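Local structure of polymerase cofactor VP35 (Reston ebolavirus, 3L2A) at residues E15-H20 against C64-I69; L45-A50 against K71-F76; F117-Q120 against T124-L127. The protein is a viral polymerase cofactor whose interferon inhibitory domain, the part in this structure, probably binds RNA and counters the host interferon response. All coordinates share one frame; numbering follows the deposited sequence.

Interaction 1 (E15-H20 against C64-I69)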
ATOM      1  N   GLU A  15       3.502 -11.887   2.946  1.00 19.36           N
ATOM      2  CA  GLU A  15       4.740 -12.426   3.491  1.00 22.37           C
ATOM      3  C   GLU A  15       5.883 -12.270   2.515  1.00 20.56           C
ATOM      4  O   GLU A  15       6.965 -11.822   2.906  1.00 22.82           O
ATOM      5  CB  GLU A  15       4.544 -13.890   3.886  1.00 23.15           C
ATOM      6  CG  GLU A  15       3.663 -14.053   5.108  1.00 29.71           C
ATOM      7  CD  GLU A  15       3.410 -15.526   5.470  1.00 31.89           C
ATOM      8  OE1 GLU A  15       3.824 -16.415   4.687  1.00 39.23           O
ATOM      9  OE2 GLU A  15       2.813 -15.783   6.550  1.00 40.13           O
ATOM     10  N   ILE A  16       5.655 -12.588   1.238  1.00 18.83           N
ATOM     11  CA  ILE A  16       6.676 -12.363   0.198  1.00 20.11           C
ATOM     12  C   ILE A  16       7.102 -10.884   0.140  1.00 18.22           C
ATOM     13  O   ILE A  16       8.295 -10.557   0.042  1.00 20.01           O
ATOM     14  CB  ILE A  16       6.160 -12.797  -1.202  1.00 19.81           C
ATOM     15  CG1 ILE A  16       6.129 -14.332  -1.290  1.00 23.29           C
ATOM     16  CG2 ILE A  16       7.017 -12.211  -2.333  1.00 22.56           C
ATOM     17  CD1 ILE A  16       5.394 -14.861  -2.512  1.00 23.80           C
ATOM     18  N   MET A  17       6.121  -9.992   0.168  1.00 16.70           N
ATOM     19  CA  MET A  17       6.434  -8.556   0.041  1.00 16.60           C
ATOM     20  C   MET A  17       7.162  -8.047   1.293  1.00 17.63           C
ATOM     21  O   MET A  17       8.113  -7.245   1.197  1.00 19.94           O
ATOM     22  CB  MET A  17       5.166  -7.752  -0.257  1.00 16.53           C
ATOM     23  CG  MET A  17       4.609  -8.059  -1.645  1.00 15.99           C
ATOM     24  SD  MET A  17       3.067  -7.174  -1.877  1.00 18.47           S
ATOM     25  CE  MET A  17       2.882  -7.315  -3.664  1.00 18.38           C
ATOM     26  N   TYR A  18       6.727  -8.495   2.475  1.00 19.99           N
ATOM     27  CA  TYR A  18       7.404  -8.117   3.731  1.00 20.78           C
ATOM     28  C   TYR A  18       8.828  -8.653   3.814  1.00 21.26           C
ATOM     29  O   TYR A  18       9.703  -8.032   4.427  1.00 20.85           O
ATOM     30  CB  TYR A  18       6.626  -8.607   4.954  1.00 22.34           C
ATOM     31  CG  TYR A  18       5.587  -7.670   5.523  1.00 23.05           C
ATOM     32  CD1 TYR A  18       4.827  -6.848   4.709  1.00 21.06           C
ATOM     33  CD2 TYR A  18       5.340  -7.639   6.901  1.00 26.30           C
ATOM     34  CE1 TYR A  18       3.849  -6.010   5.235  1.00 22.22           C
ATOM     35  CE2 TYR A  18       4.366  -6.796   7.441  1.00 26.52           C
ATOM     36  CZ  TYR A  18       3.628  -5.978   6.597  1.00 25.21           C
ATOM     37  OH  TYR A  18       2.642  -5.163   7.115  1.00 28.34           O
ATOM     38  N   ASP A  19       9.072  -9.796   3.183  1.00 22.48           N
ATOM     39  CA  ASP A  19      10.369 -10.479   3.239  1.00 23.35           C
ATOM     40  C   ASP A  19      11.495  -9.610   2.692  1.00 22.38           C
ATOM     41  O   ASP A  19      12.645  -9.741   3.103  1.00 22.37           O
ATOM     42  CB  ASP A  19      10.301 -11.805   2.444  1.00 25.22           C
ATOM     43  CG  ASP A  19       9.809 -12.979   3.283  1.00 28.54           C
ATOM     44  OD1 ASP A  19       9.638 -12.854   4.515  1.00 30.38           O
ATOM     45  OD2 ASP A  19       9.579 -14.059   2.690  1.00 32.11           O
ATOM     46  N   HIS A  20      11.203  -8.741   1.732  0.50 22.36           N
ATOM     47  CA  HIS A  20      12.270  -7.905   1.212  0.50 22.61           C
ATOM     48  C   HIS A  20      12.083  -6.405   1.452  0.50 21.06           C
ATOM     49  O   HIS A  20      12.648  -5.586   0.730  0.50 21.37           O
ATOM     50  CB  HIS A  20      12.592  -8.227  -0.255  0.50 24.48           C
ATOM     51  CG  HIS A  20      13.487  -9.417  -0.425  0.50 26.70           C
ATOM     52  ND1 HIS A  20      14.825  -9.394  -0.093  0.50 28.38           N
ATOM     53  CD2 HIS A  20      13.238 -10.661  -0.899  0.50 29.91           C
ATOM     54  CE1 HIS A  20      15.360 -10.576  -0.347  0.50 29.53           C
ATOM     55  NE2 HIS A  20      14.418 -11.363  -0.836  0.50 30.86           N
ATOM     56  N   CYS A  64      10.105   0.304  -5.108  1.00 13.70           N
ATOM     57  CA  CYS A  64       9.778   0.740  -6.445  1.00 14.25           C
ATOM     58  C   CYS A  64       8.762  -0.194  -7.077  1.00 15.15           C
ATOM     59  O   CYS A  64       7.817   0.278  -7.721  1.00 13.77           O
ATOM     60  CB  CYS A  64      11.038   0.851  -7.301  1.00 15.24           C
ATOM     61  SG  CYS A  64      10.696   1.428  -8.970  1.00 18.75           S
ATOM     62  N   ALA A  65       8.936  -1.508  -6.874  1.00 14.83           N
ATOM     63  CA  ALA A  65       7.991  -2.505  -7.405  1.00 15.40           C
ATOM     64  C   ALA A  65       6.556  -2.244  -6.913  1.00 14.99           C
ATOM     65  O   ALA A  65       5.586  -2.336  -7.679  1.00 16.10           O
ATOM     66  CB  ALA A  65       8.475  -3.939  -7.051  1.00 16.18           C
ATOM     67  N   LEU A  66       6.426  -1.859  -5.640  1.00 14.00           N
ATOM     68  CA  LEU A  66       5.113  -1.548  -5.081  1.00 14.71           C
ATOM     69  C   LEU A  66       4.541  -0.289  -5.695  1.00 15.01           C
ATOM     70  O   LEU A  66       3.350  -0.222  -5.993  1.00 15.84           O
ATOM     71  CB  LEU A  66       5.212  -1.410  -3.575  1.00 14.25           C
ATOM     72  CG  LEU A  66       5.530  -2.707  -2.809  1.00 14.99           C
ATOM     73  CD1 LEU A  66       5.885  -2.365  -1.376  1.00 18.43           C
ATOM     74  CD2 LEU A  66       4.331  -3.687  -2.852  1.00 17.10           C
ATOM     75  N   ILE A  67       5.374   0.732  -5.862  1.00 14.11           N
ATOM     76  CA  ILE A  67       4.899   1.923  -6.576  1.00 16.03           C
ATOM     77  C   ILE A  67       4.405   1.561  -7.981  1.00 16.41           C
ATOM     78  O   ILE A  67       3.337   1.989  -8.413  1.00 18.18           O
ATOM     79  CB  ILE A  67       6.001   3.004  -6.647  1.00 17.22           C
ATOM     80  CG1 ILE A  67       6.297   3.548  -5.244  1.00 15.71           C
ATOM     81  CG2 ILE A  67       5.607   4.145  -7.617  1.00 18.70           C
ATOM     82  CD1 ILE A  67       7.490   4.517  -5.199  1.00 18.89           C
ATOM     83  N   GLN A  68       5.173   0.730  -8.678  1.00 16.46           N
ATOM     84  CA  GLN A  68       4.809   0.366 -10.038  1.00 18.20           C
ATOM     85  C   GLN A  68       3.488  -0.391 -10.085  1.00 18.56           C
ATOM     86  O   GLN A  68       2.686  -0.177 -10.998  1.00 19.39           O
ATOM     87  CB  GLN A  68       5.960  -0.391 -10.706  1.00 19.83           C
ATOM     88  CG  GLN A  68       7.229   0.470 -10.870  1.00 21.28           C
ATOM     89  CD  GLN A  68       7.065   1.717 -11.729  1.00 28.15           C
ATOM     90  OE1 GLN A  68       6.553   2.748 -11.281  1.00 32.63           O
ATOM     91  NE2 GLN A  68       7.580   1.657 -12.951  1.00 36.42           N
ATOM     92  N   ILE A  69       3.249  -1.257  -9.103  1.00 17.49           N
ATOM     93  CA  ILE A  69       1.947  -1.945  -8.993  1.00 18.59           C
ATOM     94  C   ILE A  69       0.822  -0.937  -8.990  1.00 18.97           C
ATOM     95  O   ILE A  69      -0.160  -1.086  -9.736  1.00 19.61           O
ATOM     96  CB  ILE A  69       1.859  -2.885  -7.759  1.00 17.96           C
ATOM     97  CG1 ILE A  69       2.749  -4.123  -7.971  1.00 18.84           C
ATOM     98  CG2 ILE A  69       0.377  -3.268  -7.447  1.00 17.75           C
ATOM     99  CD1 ILE A  69       3.157  -4.877  -6.661  1.00 20.01           C
TER

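Interaction 2 (L45-A50 against K71-F76). With ACY (acetic acid), chain C.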
ATOM      1  N   LEU A  45      -4.953 -10.828  -6.792  1.00 14.95           N
ATOM      2  CA  LEU A  45      -3.667 -11.112  -6.135  1.00 13.60           C
ATOM      3  C   LEU A  45      -2.611 -11.654  -7.074  1.00 14.87           C
ATOM      4  O   LEU A  45      -1.422 -11.379  -6.902  1.00 14.41           O
ATOM      5  CB  LEU A  45      -3.841 -12.112  -4.992  1.00 14.81           C
ATOM      6  CG  LEU A  45      -4.601 -11.525  -3.795  1.00 14.87           C
ATOM      7  CD1 LEU A  45      -5.016 -12.692  -2.867  1.00 16.13           C
ATOM      8  CD2 LEU A  45      -3.741 -10.500  -3.049  1.00 17.47           C
ATOM      9  N   ASP A  46      -3.033 -12.484  -8.025  1.00 15.18           N
ATOM     10  CA  ASP A  46      -2.039 -13.093  -8.918  1.00 15.92           C
ATOM     11  C   ASP A  46      -1.529 -12.133  -9.978  1.00 15.18           C
ATOM     12  O   ASP A  46      -0.373 -12.236 -10.418  1.00 16.77           O
ATOM     13  CB  ASP A  46      -2.642 -14.369  -9.519  1.00 17.01           C
ATOM     14  CG  ASP A  46      -2.924 -15.390  -8.447  1.00 19.52           C
ATOM     15  OD1 ASP A  46      -1.997 -15.652  -7.658  1.00 23.58           O
ATOM     16  OD2 ASP A  46      -4.043 -15.918  -8.399  1.00 25.33           O
ATOM     17  N   THR A  47      -2.378 -11.187 -10.379  1.00 13.90           N
ATOM     18  CA  THR A  47      -1.914 -10.096 -11.244  1.00 14.38           C
ATOM     19  C   THR A  47      -0.893  -9.215 -10.509  1.00 14.71           C
ATOM     20  O   THR A  47       0.151  -8.871 -11.041  1.00 13.87           O
ATOM     21  CB  THR A  47      -3.114  -9.256 -11.678  1.00 15.19           C
ATOM     22  OG1 THR A  47      -4.020 -10.079 -12.441  1.00 16.57           O
ATOM     23  CG2 THR A  47      -2.687  -8.095 -12.554  1.00 16.35           C
ATOM     24  N   ILE A  48      -1.230  -8.845  -9.285  1.00 13.16           N
ATOM     25  CA  ILE A  48      -0.327  -8.037  -8.446  1.00 12.83           C
ATOM     26  C   ILE A  48       1.016  -8.765  -8.210  1.00 13.59           C
ATOM     27  O   ILE A  48       2.086  -8.194  -8.340  1.00 14.79           O
ATOM     28  CB  ILE A  48      -1.039  -7.725  -7.131  1.00 12.39           C
ATOM     29  CG1 ILE A  48      -2.188  -6.750  -7.388  1.00 14.00           C
ATOM     30  CG2 ILE A  48      -0.054  -7.160  -6.093  1.00 14.69           C
ATOM     31  CD1 ILE A  48      -3.196  -6.645  -6.190  1.00 14.75           C
ATOM     32  N   HIS A  49       0.935 -10.049  -7.905  1.00 13.41           N
ATOM     33  CA  HIS A  49       2.126 -10.865  -7.680  1.00 14.45           C
ATOM     34  C   HIS A  49       2.990 -10.898  -8.937  1.00 14.61           C
ATOM     35  O   HIS A  49       4.207 -10.771  -8.854  1.00 15.34           O
ATOM     36  CB  HIS A  49       1.692 -12.262  -7.211  1.00 15.55           C
ATOM     37  CG  HIS A  49       2.831 -13.200  -6.930  1.00 18.96           C
ATOM     38  ND1 HIS A  49       2.739 -14.557  -7.164  1.00 20.67           N
ATOM     39  CD2 HIS A  49       4.061 -12.992  -6.403  1.00 19.95           C
ATOM     40  CE1 HIS A  49       3.873 -15.142  -6.815  1.00 21.61           C
ATOM     41  NE2 HIS A  49       4.699 -14.213  -6.364  1.00 21.59           N
ATOM     42  N   ALA A  50       2.343 -11.040 -10.093  1.00 14.75           N
ATOM     43  CA  ALA A  50       3.055 -11.109 -11.385  1.00 14.76           C
ATOM     44  C   ALA A  50       3.804  -9.811 -11.629  1.00 15.20           C
ATOM     45  O   ALA A  50       4.941  -9.803 -12.052  1.00 15.76           O
ATOM     46  CB  ALA A  50       2.050 -11.347 -12.515  1.00 15.65           C
ATOM     47  N   LYS A  71       0.623   1.947 -10.175  1.00 22.90           N
ATOM     48  CA  LYS A  71       0.552   2.632 -11.471  1.00 25.64           C
ATOM     49  C   LYS A  71       0.121   1.728 -12.637  1.00 26.20           C
ATOM     50  O   LYS A  71      -0.497   2.196 -13.605  1.00 29.14           O
ATOM     51  CB  LYS A  71       1.928   3.241 -11.776  1.00 27.19           C
ATOM     52  CG  LYS A  71       2.261   4.426 -10.857  1.00 28.59           C
ATOM     53  CD  LYS A  71       3.755   4.744 -10.831  1.00 30.67           C
ATOM     54  CE  LYS A  71       4.304   5.166 -12.180  1.00 32.74           C
ATOM     55  NZ  LYS A  71       5.815   5.239 -12.120  1.00 34.46           N
ATOM     56  N   ARG A  72       0.459   0.449 -12.566  0.50 25.29           N
ATOM     57  CA  ARG A  72       0.222  -0.426 -13.711  0.50 26.10           C
ATOM     58  C   ARG A  72      -1.144  -1.097 -13.636  0.50 24.94           C
ATOM     59  O   ARG A  72      -1.825  -1.229 -14.651  0.50 26.49           O
ATOM     60  CB  ARG A  72       1.337  -1.464 -13.845  0.50 26.80           C
ATOM     61  CG  ARG A  72       2.693  -0.846 -14.132  0.50 28.12           C
ATOM     62  CD  ARG A  72       3.773  -1.890 -14.347  0.50 30.74           C
ATOM     63  NE  ARG A  72       5.078  -1.248 -14.484  0.50 31.52           N
ATOM     64  CZ  ARG A  72       6.243  -1.821 -14.208  0.50 32.32           C
ATOM     65  NH1 ARG A  72       6.304  -3.076 -13.778  0.50 31.72           N
ATOM     66  NH2 ARG A  72       7.359  -1.131 -14.374  0.50 34.37           N
ATOM     67  N   VAL A  73      -1.541  -1.496 -12.430  1.00 22.50           N
ATOM     68  CA  VAL A  73      -2.698  -2.357 -12.251  1.00 21.08           C
ATOM     69  C   VAL A  73      -3.947  -1.489 -12.097  1.00 20.12           C
ATOM     70  O   VAL A  73      -4.036  -0.733 -11.125  1.00 19.44           O
ATOM     71  CB  VAL A  73      -2.498  -3.308 -11.042  1.00 20.19           C
ATOM     72  CG1 VAL A  73      -3.671  -4.257 -10.914  1.00 20.38           C
ATOM     73  CG2 VAL A  73      -1.180  -4.113 -11.181  1.00 20.55           C
ATOM     74  N   PRO A  74      -4.899  -1.568 -13.056  1.00 20.36           N
ATOM     75  CA  PRO A  74      -6.037  -0.650 -13.101  1.00 21.08           C
ATOM     76  C   PRO A  74      -6.848  -0.460 -11.846  1.00 20.82           C
ATOM     77  O   PRO A  74      -7.404   0.637 -11.647  1.00 21.50           O
ATOM     78  CB  PRO A  74      -6.943  -1.276 -14.172  1.00 22.03           C
ATOM     79  CG  PRO A  74      -6.033  -1.878 -15.105  1.00 23.93           C
ATOM     80  CD  PRO A  74      -4.900  -2.463 -14.240  1.00 21.74           C
ATOM     81  N   ILE A  75      -6.967  -1.504 -11.027  1.00 19.55           N
ATOM     82  CA  ILE A  75      -7.794  -1.422  -9.807  1.00 19.45           C
ATOM     83  C   ILE A  75      -7.381  -0.272  -8.893  1.00 20.20           C
ATOM     84  O   ILE A  75      -8.219   0.279  -8.200  1.00 21.49           O
ATOM     85  CB  ILE A  75      -7.816  -2.766  -8.997  1.00 19.51           C
ATOM     86  CG1 ILE A  75      -8.966  -2.793  -7.980  1.00 20.14           C
ATOM     87  CG2 ILE A  75      -6.459  -3.084  -8.328  1.00 19.24           C
ATOM     88  CD1 ILE A  75     -10.332  -2.837  -8.627  1.00 22.50           C
ATOM     89  N   PHE A  76      -6.106   0.105  -8.933  1.00 19.56           N
ATOM     90  CA  PHE A  76      -5.581   1.148  -8.046  1.00 20.59           C
ATOM     91  C   PHE A  76      -5.910   2.542  -8.512  1.00 23.87           C
ATOM     92  O   PHE A  76      -5.692   3.504  -7.793  1.00 25.32           O
ATOM     93  CB  PHE A  76      -4.085   0.933  -7.760  1.00 19.33           C
ATOM     94  CG  PHE A  76      -3.831  -0.343  -7.047  1.00 18.09           C
ATOM     95  CD1 PHE A  76      -4.229  -0.488  -5.721  1.00 18.75           C
ATOM     96  CD2 PHE A  76      -3.245  -1.431  -7.710  1.00 17.61           C
ATOM     97  CE1 PHE A  76      -4.026  -1.680  -5.041  1.00 19.58           C
ATOM     98  CE2 PHE A  76      -3.048  -2.629  -7.034  1.00 17.58           C
ATOM     99  CZ  PHE A  76      -3.432  -2.756  -5.716  1.00 17.86           C
TER
HETATM  100  C   ACY C   2       7.689 -13.046  -5.719  1.00 37.86           C
HETATM  101  O   ACY C   2       6.682 -12.322  -5.820  1.00 38.65           O
HETATM  102  OXT ACY C   2       7.631 -14.302  -5.708  1.00 36.52           O
HETATM  103  CH3 ACY C   2       8.999 -12.313  -5.611  1.00 37.38           C

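Interaction 3 (F117-Q120 against T124-L127)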
ATOM      1  N   PHE A 117      -5.781   8.295   7.355  1.00 27.98           N
ATOM      2  CA  PHE A 117      -6.000   8.044   8.763  1.00 30.62           C
ATOM      3  C   PHE A 117      -6.989   9.088   9.224  1.00 34.46           C
ATOM      4  O   PHE A 117      -6.667  10.275   9.232  1.00 33.96           O
ATOM      5  CB  PHE A 117      -4.704   8.192   9.552  1.00 30.69           C
ATOM      6  CG  PHE A 117      -3.694   7.116   9.275  1.00 28.88           C
ATOM      7  CD1 PHE A 117      -2.521   7.414   8.597  1.00 27.71           C
ATOM      8  CD2 PHE A 117      -3.919   5.803   9.707  1.00 29.72           C
ATOM      9  CE1 PHE A 117      -1.560   6.440   8.357  1.00 26.09           C
ATOM     10  CE2 PHE A 117      -2.963   4.801   9.469  1.00 29.32           C
ATOM     11  CZ  PHE A 117      -1.780   5.125   8.790  1.00 28.10           C
ATOM     12  N   LYS A 118      -8.186   8.660   9.593  1.00 45.40           N
ATOM     13  CA  LYS A 118      -9.176   9.603  10.090  1.00 40.75           C
ATOM     14  C   LYS A 118      -9.147   9.661  11.606  1.00 39.49           C
ATOM     15  O   LYS A 118      -9.402   8.659  12.288  1.00 42.08           O
ATOM     16  CB  LYS A 118     -10.588   9.252   9.607  1.00 42.43           C
ATOM     17  CG  LYS A 118     -11.658  10.148  10.194  1.00 41.20           C
ATOM     18  CD  LYS A 118     -12.823  10.310   9.254  1.00 47.62           C
ATOM     19  CE  LYS A 118     -13.775  11.397   9.742  1.00 50.41           C
ATOM     20  NZ  LYS A 118     -14.897  11.518   8.775  1.00 60.17           N
ATOM     21  N   MET A 119      -8.826  10.844  12.132  1.00 40.66           N
ATOM     22  CA  MET A 119      -8.703  10.970  13.579  1.00 43.10           C
ATOM     23  C   MET A 119      -9.954  11.529  14.252  1.00 45.84           C
ATOM     24  O   MET A 119     -10.974  11.825  13.604  1.00 49.09           O
ATOM     25  CB  MET A 119      -7.430  11.765  13.912  1.00 45.06           C
ATOM     26  CG  MET A 119      -6.150  11.111  13.352  1.00 51.91           C
ATOM     27  SD  MET A 119      -4.671  12.124  13.432  1.00 64.77           S
ATOM     28  CE  MET A 119      -5.200  13.543  12.468  1.00 72.46           C
ATOM     29  N   GLN A 120      -9.917  11.590  15.577  1.00 50.37           N
ATOM     30  CA  GLN A 120     -11.088  11.961  16.360  1.00 58.30           C
ATOM     31  C   GLN A 120     -11.623  13.369  16.093  1.00 59.80           C
ATOM     32  O   GLN A 120     -12.845  13.563  16.040  1.00 67.35           O
ATOM     33  CB  GLN A 120     -10.838  11.722  17.850  1.00 70.08           C
ATOM     34  CG  GLN A 120     -10.565  10.249  18.165  1.00 76.44           C
ATOM     35  CD  GLN A 120     -10.579   9.978  19.722  1.00 95.88           C
ATOM     36  OE1 GLN A 120     -11.008   8.772  20.029  1.00113.40           O
ATOM     37  NE2 GLN A 120     -10.174  11.079  20.708  1.00102.16           N
ATOM     38  N   THR A 124      -8.191  14.420   8.811  0.50 47.39           N
ATOM     39  CA  THR A 124      -7.684  13.220   8.155  0.50 41.11           C
ATOM     40  C   THR A 124      -6.310  13.463   7.536  0.50 39.57           C
ATOM     41  O   THR A 124      -6.134  14.390   6.734  0.50 40.91           O
ATOM     42  CB  THR A 124      -8.703  12.685   7.112  0.50 39.07           C
ATOM     43  OG1 THR A 124      -9.764  12.005   7.794  0.50 38.83           O
ATOM     44  CG2 THR A 124      -8.045  11.722   6.131  0.50 34.78           C
ATOM     45  N   LEU A 125      -5.347  12.630   7.933  1.00 36.79           N
ATOM     46  CA  LEU A 125      -3.976  12.728   7.468  1.00 34.66           C
ATOM     47  C   LEU A 125      -3.786  11.615   6.486  1.00 29.52           C
ATOM     48  O   LEU A 125      -4.037  10.455   6.817  1.00 28.46           O
ATOM     49  CB  LEU A 125      -2.986  12.526   8.612  1.00 36.47           C
ATOM     50  CG  LEU A 125      -2.719  13.690   9.564  1.00 40.17           C
ATOM     51  CD1 LEU A 125      -1.963  13.197  10.791  1.00 42.69           C
ATOM     52  CD2 LEU A 125      -1.939  14.790   8.864  1.00 42.82           C
ATOM     53  N   GLY A 126      -3.348  11.950   5.279  1.00 26.61           N
ATOM     54  CA  GLY A 126      -3.075  10.910   4.285  1.00 22.89           C
ATOM     55  C   GLY A 126      -1.631  10.467   4.458  1.00 22.04           C
ATOM     56  O   GLY A 126      -0.765  11.280   4.786  1.00 23.45           O
ATOM     57  N   LEU A 127      -1.382   9.179   4.245  1.00 19.48           N
ATOM     58  CA  LEU A 127      -0.037   8.648   4.225  1.00 19.31           C
ATOM     59  C   LEU A 127       0.413   8.654   2.781  1.00 19.62           C
ATOM     60  O   LEU A 127      -0.268   8.119   1.910  1.00 19.41           O
ATOM     61  CB  LEU A 127      -0.064   7.207   4.725  1.00 19.22           C
ATOM     62  CG  LEU A 127       1.252   6.455   4.763  1.00 18.24           C
ATOM     63  CD1 LEU A 127       2.181   7.140   5.748  1.00 21.26           C
ATOM     64  CD2 LEU A 127       1.003   5.016   5.171  1.00 21.14           C
TER

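Interaction 1 (E15-H20 against C64-I69)
Met17 alone carries the contact from the side of 15-20, laying the far end of its thioether chain against Leu66 and Ile69. Its CG stands beside the backbone N (chi1 -68°), and from there the chain runs extended (chi3 165°), which takes the methyl group clear of its own helix and over to the other. On the way the chain crosses Leu66 at a slant: SD lies 3.8 Å from Leu66 CD2, and CE, at 4.0 Å, rests on the same methyl. At its end Met17 meets Ile69 tip to tip, CE to CD1, 3.9 Å apart. Leu66 and Ile69 lie three residues apart on one side of helix 62-72, so both can meet the end of the Met17 chain, Leu66 at the sulfur and the methyl, Ile69 at the methyl. The contact belongs to the alpha-helical part of the VP35 interferon inhibitory domain and joins its first helix, 10-19, to helix 62-72. No hydrogen bond crosses between the segments, and the nearest CA atoms, those of Met17 and Leu66, are 8.8 Å apart. Val32 of helix 27-41 touches both Met17 and Leu66, while Phe52 of helix 45-57 packs on Ile69.

Interaction 2 (L45-A50 against K71-F76)
Ile48 approaches Phe76 at the rim of the ring and not over a face: its CD1 methyl lies near the ring plane, 3.9 Å from CZ and 4.1 Å from CE2 of Phe76, and the two side chains cross at about a right angle. The CB of Ile48 does not aim straight at 71-76; it is the CG1 branch, beside the backbone N (chi1 -70°) and extended to CD1 (chi2 166°), that carries the methyl across. One face of the Phe76 ring is taken by its own neighbour, Ile75, whose CG2 sits 3.6 Å above the plane, offset toward the rim. Here helix 45-57 packs against the connection between helix 62-72 and the short helix 75-78, within the helical part of the interferon inhibitory domain. Val73 is where the chain leaves helical geometry, and it turns its side chain to helix 45-57, meeting Thr47 CG2 with CG1 at 4.3 Å. Phe76 N bonds back to Val73 O, bridging the turn. Ile35 of helix 27-41 touches both Ile48 and Phe76. On another side of helix 45-57, His49 NE2 donates a hydrogen bond of 3.0 Å to OXT of an acetic acid molecule, probably from the crystallisation liquor, but the molecule is modelled too close to the imidazole ring and its exact position is doubtful.

Interaction 3 (F117-Q120 against T124-L127)
A beta hairpin joins strands 113-118 and 124-128 in the mixed sheet of the domain, and 117-120 with 124-127 make up the part of it next to its connection. Phe117 and Leu125 are a hydrogen-bonded antiparallel pair: Phe117 N donates to Leu125 O at 2.8 Å, and Leu125 N returns a bond of 3.0 Å to Phe117 O. Phe117 O also receives a CA-H contact from Thr124 CA at 3.3 Å, so this carbonyl takes an N-H bond and, beside it, a weaker CA-H contact from the residue before. Lys118 and Thr124 form the adjoining non-hydrogen-bonded pair, with their side chains on the opposite face of the sheet from Phe117 and Leu125. There Thr124 OG1 lies 3.4 Å from Lys118 CB, the hydroxyl lying against the first methylenes of the extended lysine chain, which the threonine side chain crosses at a slant. Beyond the paired residues, Met119 bends at its thioether (chi3 -59°), which brings CE to 3.7 Å from Leu125 CD1, the two side chains crossing obliquely. The Phe117 ring meets Leu127 through CE1, 4.0 Å from Leu127 CB. The hairpin occupies the middle of the sheet: Lys118 bonds through its backbone to Ile84 and Ile86, on the side of strand 83-85, and Gly126 to Arg101 of strand 100-102. Leu100 of that last strand packs on Phe117, Leu125 and Leu127, and Leu127 also reaches Ala27 and Gln30 of helix 27-41.

Overall arrangement
Interactions 1 and 2 belong to one helical core, their centres about 12 Å apart, and share helix 62-72: Met17 CE touches Ile48 CG2 at 3.8 Å, and Ile69 CG2 approaches Phe76 CE2 at 3.5 Å. Their segments alternate along the chain. Both depend on apolar side chains and have no hydrogen bond between their segments; interaction 1 is wholly buried, whereas interaction 2 reaches the surface at Thr47. Interaction 3 lies on the other side of the chain's centre, its centre about 24 and 26 Å from the centres of interactions 1 and 2. Only partly buried, it joins two strands close in sequence by backbone hydrogen bonds, with apolar side-chain contacts added.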